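Local coordinates for protein copper-transporting ATPase PAA2, chloroplastic (Arabidopsis thaliana, PDB 5LBK) that uses ATP hydrolysis to move copper across the chloroplast thylakoid membrane into the lumen, and is represented here by its nucleotide-binding domain, at residues Ser77-Trp80 with Val81-Phe85. Sequence-based numbering, arbitrary orientation.
Sequences SLEW and VSDRF
Arg-84 places its CD over one face of the Trp-80 indole, toward the rim, one turn later in the same short helix. In the conformer described, one of two modelled for this arginine, the contact is a CH-pi interaction: CD of Arg-84 lies 3.9 Å from the centroid of the six-membered ring of Trp-80, 19° off the ring normal. A bend about the CB-CG bond brings CD over the indole, and a second about CG-CD directs the guanidinium, whose plane stands at 36° to the ring. NE1 of Trp-80 and NH1 of Arg-84 are then 3.6 Å apart; NE1 donates a hydrogen bond to Glu-59, which also forms a long, weak ion pair with NH1. Apolar packing continues where CG2 of Val-81 lies 4.0 Å from CE3 of Trp-80.

Successive i to i+4 backbone bonds join the turns, from Val-81 N to Ser-77 O (3.0 Å), Ser-82 N to Leu-78 O (2.9 Å) and Asp-83 N to Glu-79 O (2.8 Å). Like charges meet on the exposed side, with OE2 of Glu-79 3.6 Å from OD2 of Asp-83 and the carboxylate planes 70° apart, an approach that is probably mildly unfavourable.

Ser-77 is the N-cap of this two-turn helix, which directly follows strand 71-76. Trp-80 and Arg-84 rest on Ala-74 and Val-81 on Ile-128, packing the helix against the antiparallel sheet of the P-type ATPase N-domain.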
ATOM      1  N   SER A  77      -0.828   5.455   6.488  1.00 20.61           N
ATOM      2  CA  SER A  77       0.216   5.400   7.523  1.00 25.67           C
ATOM      3  C   SER A  77       0.272   4.014   8.173  1.00 25.42           C
ATOM      4  O   SER A  77      -0.685   3.260   8.171  1.00 22.26           O
ATOM      5  CB  SER A  77      -0.056   6.455   8.582  1.00 35.32           C
ATOM      6  OG  SER A  77      -1.207   6.041   9.266  1.00 35.12           O
ATOM      7  N   LEU A  78       1.419   3.704   8.810  1.00 22.40           N
ATOM      8  CA  LEU A  78       1.628   2.371   9.380  1.00 26.15           C
ATOM      9  C   LEU A  78       0.578   2.016  10.404  1.00 23.57           C
ATOM     10  O   LEU A  78      -0.013   0.926  10.355  1.00 23.87           O
ATOM     11  CB  LEU A  78       3.041   2.300  10.012  1.00 28.74           C
ATOM     12  CG  LEU A  78       3.353   1.028  10.797  1.00 28.06           C
ATOM     13  CD1 LEU A  78       3.110  -0.204   9.878  1.00 34.03           C
ATOM     14  CD2 LEU A  78       4.782   1.095  11.304  1.00 28.43           C
ATOM     15  N   GLU A  79       0.336   2.915  11.357  1.00 25.36           N
ATOM     16  CA  GLU A  79      -0.548   2.572  12.452  1.00 23.75           C
ATOM     17  C   GLU A  79      -1.982   2.395  11.960  1.00 20.01           C
ATOM     18  O   GLU A  79      -2.675   1.462  12.377  1.00 24.83           O
ATOM     19  CB  GLU A  79      -0.472   3.623  13.563  1.00 26.66           C
ATOM     20  CG  GLU A  79      -1.260   3.152  14.798  1.00 29.67           C
ATOM     21  CD  GLU A  79      -1.614   4.263  15.730  1.00 53.60           C
ATOM     22  OE1 GLU A  79      -1.265   5.427  15.423  1.00 53.46           O
ATOM     23  OE2 GLU A  79      -2.233   3.954  16.772  1.00 47.14           O
ATOM     24  N   TRP A  80      -2.418   3.251  11.039  1.00 23.60           N
ATOM     25  CA  TRP A  80      -3.792   3.206  10.550  1.00 29.59           C
ATOM     26  C   TRP A  80      -4.028   1.971   9.701  1.00 22.85           C
ATOM     27  O   TRP A  80      -5.054   1.294   9.864  1.00 22.90           O
ATOM     28  CB  TRP A  80      -4.101   4.484   9.774  1.00 23.86           C
ATOM     29  CG  TRP A  80      -5.517   4.556   9.276  1.00 21.89           C
ATOM     30  CD1 TRP A  80      -6.595   5.049   9.947  1.00 24.69           C
ATOM     31  CD2 TRP A  80      -5.997   4.171   7.973  1.00 24.73           C
ATOM     32  NE1 TRP A  80      -7.718   4.987   9.146  1.00 27.61           N
ATOM     33  CE2 TRP A  80      -7.375   4.442   7.936  1.00 27.35           C
ATOM     34  CE3 TRP A  80      -5.378   3.621   6.819  1.00 26.92           C
ATOM     35  CZ2 TRP A  80      -8.165   4.162   6.813  1.00 30.19           C
ATOM     36  CZ3 TRP A  80      -6.177   3.339   5.718  1.00 26.54           C
ATOM     37  CH2 TRP A  80      -7.530   3.630   5.716  1.00 27.46           C
ATOM     38  N   VAL A  81      -3.059   1.615   8.821  1.00 22.75           N
ATOM     39  CA  VAL A  81      -3.180   0.387   8.036  1.00 21.06           C
ATOM     40  C   VAL A  81      -3.195  -0.802   8.970  1.00 23.13           C
ATOM     41  O   VAL A  81      -4.034  -1.706   8.848  1.00 21.11           O
ATOM     42  CB  VAL A  81      -2.043   0.291   7.002  1.00 16.61           C
ATOM     43  CG1 VAL A  81      -2.023  -1.049   6.321  1.00 24.89           C
ATOM     44  CG2 VAL A  81      -2.229   1.377   5.923  1.00 20.50           C
ATOM     45  N   SER A  82      -2.253  -0.827   9.918  1.00 23.87           N
ATOM     46  CA  SER A  82      -2.172  -1.960  10.817  1.00 26.72           C
ATOM     47  C   SER A  82      -3.458  -2.116  11.601  1.00 28.24           C
ATOM     48  O   SER A  82      -3.944  -3.240  11.819  1.00 25.31           O
ATOM     49  CB  SER A  82      -0.978  -1.760  11.739  1.00 27.39           C
ATOM     50  OG  SER A  82      -0.913  -2.773  12.693  1.00 35.99           O
ATOM     51  N   ASP A  83      -4.051  -0.994  12.007  1.00 25.68           N
ATOM     52  CA  ASP A  83      -5.243  -1.034  12.853  1.00 27.40           C
ATOM     53  C   ASP A  83      -6.487  -1.477  12.096  1.00 29.71           C
ATOM     54  O   ASP A  83      -7.489  -1.819  12.714  1.00 30.90           O
ATOM     55  CB  ASP A  83      -5.529   0.360  13.465  1.00 31.18           C
ATOM     56  CG  ASP A  83      -4.619   0.693  14.652  1.00 42.85           C
ATOM     57  OD1 ASP A  83      -3.961  -0.235  15.206  1.00 33.83           O
ATOM     58  OD2 ASP A  83      -4.542   1.893  15.020  1.00 30.99           O
ATOM     59  N   ARG A  84      -6.462  -1.424  10.772  1.00 24.44           N
ATOM     60  CA  ARG A  84      -7.643  -1.709   9.972  0.56 23.40           C
ATOM     61  C   ARG A  84      -8.063  -3.167  10.044  1.00 35.91           C
ATOM     62  O   ARG A  84      -9.256  -3.468   9.892  1.00 34.72           O
ATOM     63  CB  ARG A  84      -7.432  -1.342   8.503  0.56 28.64           C
ATOM     64  CG  ARG A  84      -7.315   0.135   8.175  0.56 21.86           C
ATOM     65  CD  ARG A  84      -8.306   1.034   8.924  0.56 32.74           C
ATOM     66  NE  ARG A  84      -9.700   0.808   8.550  0.56 42.13           N
ATOM     67  CZ  ARG A  84     -10.711   1.602   8.913  0.56 35.30           C
ATOM     68  NH1 ARG A  84     -10.474   2.674   9.651  0.56 39.46           N
ATOM     69  NH2 ARG A  84     -11.957   1.326   8.542  0.56 28.80           N
ATOM     70  N   PHE A  85      -7.115  -4.092  10.270  1.00 31.54           N
ATOM     71  CA  PHE A  85      -7.397  -5.516  10.168  1.00 29.38           C
ATOM     72  C   PHE A  85      -7.003  -6.253  11.451  1.00 29.86           C
ATOM     73  O   PHE A  85      -6.025  -5.901  12.106  1.00 31.37           O
ATOM     74  CB  PHE A  85      -6.642  -6.132   8.979  1.00 33.95           C
ATOM     75  CG  PHE A  85      -6.824  -5.359   7.685  1.00 35.10           C
ATOM     76  CD1 PHE A  85      -8.049  -5.291   7.102  1.00 42.12           C
ATOM     77  CD2 PHE A  85      -5.758  -4.703   7.072  1.00 39.67           C
ATOM     78  CE1 PHE A  85      -8.237  -4.561   5.934  1.00 42.48           C
ATOM     79  CE2 PHE A  85      -5.974  -3.976   5.881  1.00 33.66           C
ATOM     80  CZ  PHE A  85      -7.166  -3.943   5.339  1.00 34.21           C
TER